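Local atomic coordinates of endoglucanase E (Clostridium thermocellum, PDB entry 2WAO), a protein that probably removes acetyl groups from plant cell-wall polysaccharides through its family 2 carbohydrate esterase domain, which also binds cellulose chains in its active site. Residues 16-21 and 198-203; 25-30 and 91-96. All coordinates share one frame; numbering follows the deposited sequence.

Contact 1. Residues 16-21 and 198-203; sequences RFDFSD and YTLPYS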
ATOM      1  N   ARG A  16      -9.184   0.698   3.978  1.00  5.08           N
ATOM      2  CA  ARG A  16      -9.873  -0.054   5.012  1.00  5.72           C
ATOM      3  C   ARG A  16     -10.076   0.839   6.216  1.00  6.06           C
ATOM      4  O   ARG A  16      -9.122   1.162   6.948  1.00  5.37           O
ATOM      5  CB  ARG A  16      -9.124  -1.354   5.398  1.00  5.34           C
ATOM      6  CG  ARG A  16      -9.035  -2.360   4.235  1.00  5.85           C
ATOM      7  CD  ARG A  16      -8.409  -3.628   4.753  1.00  2.94           C
ATOM      8  NE  ARG A  16      -8.312  -4.680   3.739  1.00  4.60           N
ATOM      9  CZ  ARG A  16      -7.871  -5.888   4.042  1.00  2.74           C
ATOM     10  NH1 ARG A  16      -7.525  -6.140   5.302  1.00  5.05           N
ATOM     11  NH2 ARG A  16      -7.773  -6.843   3.105  1.00  3.75           N
ATOM     12  N   PHE A  17     -11.309   1.301   6.394  1.00  7.04           N
ATOM     13  CA  PHE A  17     -11.617   2.165   7.544  1.00  7.07           C
ATOM     14  C   PHE A  17     -12.565   1.442   8.521  1.00  7.90           C
ATOM     15  O   PHE A  17     -13.403   0.642   8.089  1.00  6.93           O
ATOM     16  CB  PHE A  17     -12.213   3.514   7.091  1.00  7.49           C
ATOM     17  CG  PHE A  17     -11.209   4.494   6.553  1.00  4.92           C
ATOM     18  CD1 PHE A  17     -10.776   5.588   7.318  1.00  4.82           C
ATOM     19  CD2 PHE A  17     -10.737   4.374   5.258  1.00  6.26           C
ATOM     20  CE1 PHE A  17      -9.845   6.522   6.801  1.00  5.27           C
ATOM     21  CE2 PHE A  17      -9.784   5.288   4.743  1.00  4.41           C
ATOM     22  CZ  PHE A  17      -9.371   6.378   5.501  1.00  2.91           C
ATOM     23  N   ASP A  18     -12.402   1.726   9.819  1.00  8.49           N
ATOM     24  CA  ASP A  18     -13.322   1.316  10.862  1.00 10.16           C
ATOM     25  C   ASP A  18     -14.194   2.527  11.247  1.00 11.28           C
ATOM     26  O   ASP A  18     -13.669   3.603  11.601  1.00 11.31           O
ATOM     27  CB  ASP A  18     -12.503   0.833  12.051  1.00  9.39           C
ATOM     28  CG  ASP A  18     -13.328   0.546  13.301  1.00 16.22           C
ATOM     29  OD1 ASP A  18     -14.468   0.048  13.212  1.00 18.05           O
ATOM     30  OD2 ASP A  18     -12.776   0.784  14.407  1.00 22.38           O
ATOM     31  N   PHE A  19     -15.513   2.355  11.183  1.00 13.28           N
ATOM     32  CA  PHE A  19     -16.435   3.472  11.485  1.00 14.57           C
ATOM     33  C   PHE A  19     -17.151   3.297  12.839  1.00 17.01           C
ATOM     34  O   PHE A  19     -18.138   3.986  13.120  1.00 17.81           O
ATOM     35  CB  PHE A  19     -17.428   3.610  10.318  1.00 14.45           C
ATOM     36  CG  PHE A  19     -16.780   4.015   9.008  1.00 12.86           C
ATOM     37  CD1 PHE A  19     -16.509   5.356   8.746  1.00 14.03           C
ATOM     38  CD2 PHE A  19     -16.439   3.057   8.035  1.00 13.31           C
ATOM     39  CE1 PHE A  19     -15.932   5.770   7.543  1.00 14.26           C
ATOM     40  CE2 PHE A  19     -15.844   3.460   6.820  1.00 15.45           C
ATOM     41  CZ  PHE A  19     -15.592   4.825   6.577  1.00 14.59           C
ATOM     42  N   SER A  20     -16.633   2.424  13.696  1.00 17.68           N
ATOM     43  CA  SER A  20     -17.352   2.050  14.920  1.00 19.98           C
ATOM     44  C   SER A  20     -17.412   3.187  15.963  1.00 20.19           C
ATOM     45  O   SER A  20     -18.351   3.256  16.745  1.00 20.56           O
ATOM     46  CB  SER A  20     -16.816   0.745  15.508  1.00 20.27           C
ATOM     47  OG  SER A  20     -15.522   0.909  16.042  1.00 21.92           O
ATOM     48  N   ASP A  21     -16.436   4.093  15.931  1.00 20.01           N
ATOM     49  CA  ASP A  21     -16.389   5.234  16.855  1.00 19.18           C
ATOM     50  C   ASP A  21     -17.027   6.471  16.207  1.00 18.98           C
ATOM     51  O   ASP A  21     -16.499   6.993  15.222  1.00 16.67           O
ATOM     52  CB  ASP A  21     -14.939   5.536  17.216  1.00 18.45           C
ATOM     53  CG  ASP A  21     -14.800   6.647  18.275  1.00 20.97           C
ATOM     54  OD1 ASP A  21     -15.797   7.338  18.610  1.00 20.84           O
ATOM     55  OD2 ASP A  21     -13.678   6.841  18.764  1.00 20.94           O
ATOM     56  N   TYR A 198      -7.528  -8.112   8.607  1.00  5.65           N
ATOM     57  CA  TYR A 198      -7.819  -6.987   9.521  1.00  4.78           C
ATOM     58  C   TYR A 198      -7.918  -5.578   8.915  1.00  5.58           C
ATOM     59  O   TYR A 198      -7.189  -5.213   7.982  1.00  6.16           O
ATOM     60  CB  TYR A 198      -6.878  -7.003  10.751  1.00  4.16           C
ATOM     61  CG  TYR A 198      -7.122  -8.238  11.578  1.00  4.11           C
ATOM     62  CD1 TYR A 198      -8.215  -8.312  12.455  1.00  4.89           C
ATOM     63  CD2 TYR A 198      -6.307  -9.366  11.435  1.00  5.41           C
ATOM     64  CE1 TYR A 198      -8.479  -9.469  13.175  1.00  6.79           C
ATOM     65  CE2 TYR A 198      -6.539 -10.517  12.156  1.00  4.03           C
ATOM     66  CZ  TYR A 198      -7.644 -10.564  13.029  1.00  4.57           C
ATOM     67  OH  TYR A 198      -7.929 -11.695  13.757  1.00  5.46           O
ATOM     68  N   THR A 199      -8.872  -4.825   9.438  1.00  5.70           N
ATOM     69  CA  THR A 199      -8.938  -3.373   9.213  1.00  7.40           C
ATOM     70  C   THR A 199      -7.850  -2.720  10.049  1.00  7.40           C
ATOM     71  O   THR A 199      -7.065  -1.922   9.538  1.00  6.01           O
ATOM     72  CB  THR A 199     -10.305  -2.799   9.642  1.00  6.87           C
ATOM     73  OG1 THR A 199     -11.323  -3.479   8.906  1.00 10.89           O
ATOM     74  CG2 THR A 199     -10.371  -1.311   9.343  1.00  9.21           C
ATOM     75  N   LEU A 200      -7.841  -3.048  11.343  1.00  7.13           N
ATOM     76  CA  LEU A 200      -6.856  -2.501  12.268  1.00  8.46           C
ATOM     77  C   LEU A 200      -6.134  -3.698  12.867  1.00 10.22           C
ATOM     78  O   LEU A 200      -6.638  -4.344  13.782  1.00 10.02           O
ATOM     79  CB  LEU A 200      -7.519  -1.633  13.343  1.00  8.65           C
ATOM     80  CG  LEU A 200      -8.544  -0.578  12.881  1.00 10.31           C
ATOM     81  CD1 LEU A 200      -9.256   0.004  14.107  1.00 11.26           C
ATOM     82  CD2 LEU A 200      -7.875   0.500  12.030  1.00 11.50           C
ATOM     83  N   PRO A 201      -4.977  -4.047  12.272  1.00 11.54           N
ATOM     84  CA  PRO A 201      -4.307  -5.293  12.621  1.00 13.79           C
ATOM     85  C   PRO A 201      -3.834  -5.367  14.070  1.00 14.44           C
ATOM     86  O   PRO A 201      -3.710  -6.466  14.613  1.00 16.80           O
ATOM     87  CB  PRO A 201      -3.129  -5.370  11.615  1.00 12.58           C
ATOM     88  CG  PRO A 201      -2.989  -4.030  11.008  1.00 14.33           C
ATOM     89  CD  PRO A 201      -4.306  -3.316  11.165  1.00 12.57           C
ATOM     90  N   TYR A 202      -3.576  -4.231  14.717  1.00 15.24           N
ATOM     91  CA  TYR A 202      -3.082  -4.276  16.111  1.00 15.34           C
ATOM     92  C   TYR A 202      -4.196  -4.550  17.103  1.00 15.65           C
ATOM     93  O   TYR A 202      -3.954  -5.071  18.189  1.00 16.75           O
ATOM     94  CB  TYR A 202      -2.456  -2.940  16.530  1.00 15.77           C
ATOM     95  CG  TYR A 202      -1.005  -2.774  16.173  1.00 17.01           C
ATOM     96  CD1 TYR A 202      -0.123  -3.839  16.260  1.00 18.54           C
ATOM     97  CD2 TYR A 202      -0.507  -1.532  15.783  1.00 19.59           C
ATOM     98  CE1 TYR A 202       1.234  -3.697  15.932  1.00 16.73           C
ATOM     99  CE2 TYR A 202       0.854  -1.372  15.462  1.00 20.08           C
ATOM    100  CZ  TYR A 202       1.707  -2.474  15.554  1.00 18.68           C
ATOM    101  OH  TYR A 202       3.032  -2.340  15.222  1.00 18.63           O
ATOM    102  N   SER A 203      -5.414  -4.165  16.735  1.00 15.30           N
ATOM    103  CA  SER A 203      -6.515  -4.213  17.677  1.00 15.26           C
ATOM    104  C   SER A 203      -7.610  -5.213  17.352  1.00 13.95           C
ATOM    105  O   SER A 203      -8.643  -5.283  18.043  1.00 13.88           O
ATOM    106  CB  SER A 203      -7.064  -2.808  17.937  1.00 16.39           C
ATOM    107  OG  SER A 203      -7.663  -2.288  16.785  1.00 19.79           O
TER
HETATM  108  O   HOH W   1      -6.737   0.412   7.761  1.00  7.01           O
HETATM  109  O   HOH W   2     -13.564  -2.356   9.326  1.00 16.64           O

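Contact 2. Residues 25-30 and 91-96; sequences PKCAWS and LWKRTE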
ATOM      1  N   PRO A  25     -13.622   8.148  11.825  1.00 10.77           N
ATOM      2  CA  PRO A  25     -13.154   6.913  11.193  1.00 10.65           C
ATOM      3  C   PRO A  25     -11.703   6.675  11.534  1.00 10.39           C
ATOM      4  O   PRO A  25     -10.953   7.646  11.724  1.00 10.53           O
ATOM      5  CB  PRO A  25     -13.298   7.186   9.700  1.00 10.54           C
ATOM      6  CG  PRO A  25     -14.227   8.326   9.595  1.00 10.79           C
ATOM      7  CD  PRO A  25     -14.014   9.152  10.822  1.00 10.29           C
ATOM      8  N   LYS A  26     -11.352   5.395  11.663  1.00 10.39           N
ATOM      9  CA  LYS A  26     -10.024   4.954  12.017  1.00  9.11           C
ATOM     10  C   LYS A  26      -9.460   4.117  10.895  1.00  9.57           C
ATOM     11  O   LYS A  26     -10.203   3.413  10.207  1.00  7.90           O
ATOM     12  CB  LYS A  26     -10.072   4.078  13.259  1.00 10.70           C
ATOM     13  CG  LYS A  26     -10.515   4.793  14.531  1.00 11.75           C
ATOM     14  CD  LYS A  26     -10.204   3.890  15.701  1.00 18.54           C
ATOM     15  CE  LYS A  26     -11.371   3.909  16.622  1.00 24.09           C
ATOM     16  NZ  LYS A  26     -11.112   3.110  17.852  1.00 26.64           N
ATOM     17  N   CYS A  27      -8.141   4.216  10.700  1.00  8.22           N
ATOM     18  CA  CYS A  27      -7.468   3.453   9.635  1.00  7.93           C
ATOM     19  C   CYS A  27      -6.027   3.167  10.064  1.00  8.48           C
ATOM     20  O   CYS A  27      -5.530   3.755  11.049  1.00 10.61           O
ATOM     21  CB  CYS A  27      -7.485   4.170   8.295  1.00  7.05           C
ATOM     22  SG  CYS A  27      -6.427   5.589   8.304  1.00 10.58           S
ATOM     23  N   ALA A  28      -5.378   2.250   9.345  1.00  6.38           N
ATOM     24  CA  ALA A  28      -4.032   1.814   9.722  1.00  6.18           C
ATOM     25  C   ALA A  28      -3.144   1.622   8.498  1.00  5.26           C
ATOM     26  O   ALA A  28      -1.991   2.051   8.475  1.00  4.54           O
ATOM     27  CB  ALA A  28      -4.095   0.532  10.509  1.00  6.60           C
ATOM     28  N   TRP A  29      -3.680   0.995   7.462  1.00  4.08           N
ATOM     29  CA  TRP A  29      -2.806   0.576   6.356  1.00  3.76           C
ATOM     30  C   TRP A  29      -2.180   1.726   5.581  1.00  4.18           C
ATOM     31  O   TRP A  29      -2.806   2.791   5.381  1.00  4.45           O
ATOM     32  CB  TRP A  29      -3.519  -0.388   5.421  1.00  3.62           C
ATOM     33  CG  TRP A  29      -3.967  -1.659   6.107  1.00  3.57           C
ATOM     34  CD1 TRP A  29      -5.248  -1.965   6.493  1.00  3.12           C
ATOM     35  CD2 TRP A  29      -3.151  -2.773   6.507  1.00  3.51           C
ATOM     36  NE1 TRP A  29      -5.280  -3.221   7.087  1.00  4.19           N
ATOM     37  CE2 TRP A  29      -4.013  -3.731   7.111  1.00  5.21           C
ATOM     38  CE3 TRP A  29      -1.778  -3.092   6.359  1.00  2.71           C
ATOM     39  CZ2 TRP A  29      -3.547  -4.974   7.584  1.00  3.34           C
ATOM     40  CZ3 TRP A  29      -1.320  -4.316   6.828  1.00  6.76           C
ATOM     41  CH2 TRP A  29      -2.197  -5.246   7.448  1.00  3.73           C
ATOM     42  N   SER A  30      -0.943   1.494   5.117  1.00  4.22           N
ATOM     43  CA  SER A  30      -0.261   2.421   4.198  1.00  4.78           C
ATOM     44  C   SER A  30      -1.228   2.938   3.128  1.00  4.68           C
ATOM     45  O   SER A  30      -1.995   2.183   2.534  1.00  4.76           O
ATOM     46  CB  SER A  30       0.850   1.702   3.418  1.00  4.77           C
ATOM     47  OG  SER A  30       1.828   1.191   4.262  1.00  5.95           O
ATOM     48  N   LEU A  91      -6.028  13.639   1.489  1.00  6.87           N
ATOM     49  CA  LEU A  91      -5.144  13.557   2.678  1.00  7.01           C
ATOM     50  C   LEU A  91      -4.619  12.113   2.785  1.00  7.46           C
ATOM     51  O   LEU A  91      -5.402  11.180   2.991  1.00  7.63           O
ATOM     52  CB  LEU A  91      -5.906  14.003   3.943  1.00  7.58           C
ATOM     53  CG  LEU A  91      -5.158  13.912   5.265  1.00  8.85           C
ATOM     54  CD1 LEU A  91      -3.848  14.741   5.234  1.00  8.33           C
ATOM     55  CD2 LEU A  91      -6.055  14.345   6.456  1.00  9.77           C
ATOM     56  N   TRP A  92      -3.301  11.925   2.658  1.00  7.06           N
ATOM     57  CA  TRP A  92      -2.713  10.596   2.428  1.00  6.47           C
ATOM     58  C   TRP A  92      -1.851  10.154   3.612  1.00  6.27           C
ATOM     59  O   TRP A  92      -0.984  10.919   4.095  1.00  4.52           O
ATOM     60  CB  TRP A  92      -1.860  10.656   1.154  1.00  6.83           C
ATOM     61  CG  TRP A  92      -1.225   9.352   0.704  1.00  6.33           C
ATOM     62  CD1 TRP A  92      -0.093   8.744   1.216  1.00  3.55           C
ATOM     63  CD2 TRP A  92      -1.717   8.484  -0.326  1.00  4.22           C
ATOM     64  NE1 TRP A  92       0.130   7.558   0.563  1.00  4.42           N
ATOM     65  CE2 TRP A  92      -0.834   7.387  -0.404  1.00  5.47           C
ATOM     66  CE3 TRP A  92      -2.813   8.545  -1.215  1.00  6.71           C
ATOM     67  CZ2 TRP A  92      -1.001   6.348  -1.342  1.00  5.95           C
ATOM     68  CZ3 TRP A  92      -2.985   7.487  -2.141  1.00  6.44           C
ATOM     69  CH2 TRP A  92      -2.052   6.430  -2.212  1.00  6.18           C
ATOM     70  N   LYS A  93      -2.103   8.944   4.107  1.00  4.62           N
ATOM     71  CA  LYS A  93      -1.311   8.392   5.187  1.00  4.61           C
ATOM     72  C   LYS A  93      -0.041   7.781   4.545  1.00  3.88           C
ATOM     73  O   LYS A  93      -0.082   6.737   3.844  1.00  3.77           O
ATOM     74  CB  LYS A  93      -2.082   7.322   5.968  1.00  5.69           C
ATOM     75  CG  LYS A  93      -1.283   6.794   7.178  1.00  3.12           C
ATOM     76  CD  LYS A  93      -2.077   5.650   7.896  1.00  5.98           C
ATOM     77  CE  LYS A  93      -1.503   5.344   9.287  1.00  6.47           C
ATOM     78  NZ  LYS A  93      -0.456   4.226   9.314  1.00 10.79           N
ATOM     79  N   ARG A  94       1.079   8.445   4.739  1.00  3.86           N
ATOM     80  CA  ARG A  94       2.337   7.967   4.103  1.00  3.54           C
ATOM     81  C   ARG A  94       2.881   6.676   4.685  1.00  4.59           C
ATOM     82  O   ARG A  94       3.398   5.814   3.943  1.00  3.91           O
ATOM     83  CB  ARG A  94       3.405   9.040   4.240  1.00  4.56           C
ATOM     84  CG  ARG A  94       3.048  10.269   3.460  1.00  2.39           C
ATOM     85  CD  ARG A  94       3.918  11.482   3.919  1.00  6.77           C
ATOM     86  NE  ARG A  94       5.399  11.259   3.960  1.00  7.19           N
ATOM     87  CZ  ARG A  94       6.283  11.678   3.041  1.00  9.12           C
ATOM     88  NH1 ARG A  94       5.904  12.269   1.896  1.00  5.75           N
ATOM     89  NH2 ARG A  94       7.579  11.478   3.236  1.00  6.48           N
ATOM     90  N   THR A  95       2.803   6.596   6.002  1.00  2.95           N
ATOM     91  CA  THR A  95       3.457   5.586   6.826  1.00  4.65           C
ATOM     92  C   THR A  95       2.601   4.332   7.037  1.00  4.67           C
ATOM     93  O   THR A  95       1.364   4.342   6.927  1.00  4.55           O
ATOM     94  CB  THR A  95       3.811   6.192   8.196  1.00  5.02           C
ATOM     95  OG1 THR A  95       2.733   7.053   8.591  1.00  5.35           O
ATOM     96  CG2 THR A  95       5.110   7.033   8.103  1.00  4.45           C
ATOM     97  N   GLU A  96       3.259   3.235   7.365  1.00  4.92           N
ATOM     98  CA  GLU A  96       2.587   1.935   7.413  1.00  4.54           C
ATOM     99  C   GLU A  96       1.837   1.656   8.722  1.00  5.54           C
ATOM    100  O   GLU A  96       1.912   2.423   9.714  1.00  5.85           O
ATOM    101  CB  GLU A  96       3.599   0.834   7.139  1.00  5.22           C
ATOM    102  CG  GLU A  96       4.732   0.806   8.209  1.00  5.82           C
ATOM    103  CD  GLU A  96       5.755  -0.252   7.881  1.00  9.30           C
ATOM    104  OE1 GLU A  96       5.480  -1.454   8.123  1.00  9.49           O
ATOM    105  OE2 GLU A  96       6.834   0.138   7.335  1.00 11.26           O
TER
HETATM  106  O   HOH W   3       3.909   2.947   4.125  1.00  5.52           O

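Contact 1. Residues 16-21 and 198-203
Arg16 stretches out to Tyr198 while the methyl group of Thr199 sits on the neighbouring backbone. The guanidinium reaches Tyr198 with NH1, which donates to Tyr198 O at 2.9 Å; the bond is bent, 137° at the hydrogen. The acceptor lies in the guanidinium plane, at its edge, whereas the nitrogen stands above the plane of the carbonyl. Near the root of the arginine, Thr199 CG2, anti to its backbone N, rests on the backbone of the other segment, 3.6 Å from Phe17 C. Leu200 CD1 packs against Asp18, 3.6 Å from OD2 and 3.9 Å from CB, the two side chains crossing at about a right angle. Two waters bridge the segments. One donates to both Arg16 O and Thr199 O, and the other joins Phe17 O to Thr199 OG1.

A second shell fixes these groups. The same Arg16 NH1 also bonds to Tyr196 O, NH2 forms a salt bridge with Glu126, and Trp207 makes a cation-pi contact with the arginine. On Asp18, OD1 accepts from Ser20 OG and Ser20 N on the same face of the carboxylate. The Ser20 N bond makes an Asx turn just after Asp18, and the whole is a domain interface, joining the N-terminal beta domain of family 2 esterases to the SGNH-hydrolase domain.

Contact 2. Residues 25-30 and 91-96
Lys93 meets Ala28 inside the N-terminal beta domain, where the end of strand 85-93 in one antiparallel sheet faces the chain leaving strand 26-27 of another. The lysine starts with CG anti to its backbone N (chi1 -176°) and stays extended as far as CE. A bend at chi4, -93°, then places NZ 2.8 Å from Ala28 O. CE and CD also lie against Ala28 O, CE at 3.4 Å, while CD packs against Trp29 O and, more loosely, Cys27 SG. NZ makes a second bond, to Thr95 O in its own segment, standing well above that carbonyl plane. NZ thus links at least these two carbonyls, one across the contact and one in the turn after the strand.

Farther along, Ser30 and Glu96 have the nearest CA atoms across the segments, 4.3 Å apart. Glu96 CG sits between the backbone N and the carbonyl carbon (chi1 61°), and the chain is extended beyond it; OE2 bonds to Ser176 OG, a residue of the glycan pocket. At the base of this side chain Ser30 OG, anti to its own carbonyl carbon, sits 3.3 Å from Glu96 CA and 3.4 Å from Glu96 CB, and it donates to a water that in turn donates to Arg94 O.

Overall arrangement
Contacts 1 and 2 lie with their centres 11 Å apart, and contact 2 is nested along the chain inside the long loop that contact 1 closes. Strands 17-18 and 26-27, consecutive in sequence, are antiparallel neighbours in one five-stranded sheet, joined by a probable hydrogen bond from Asp18 N to Lys26 O. A second link comes from Trp29 of contact 2, whose NE1 probably bonds to Tyr198 O while its ring packs against Pro201, both on the hydrolase-side segment of contact 1. The between-sheet and between-domain contacts therefore adjoin, and contact 2 also brings the Glu96 side chain to about 5 Å from a bound glucose unit.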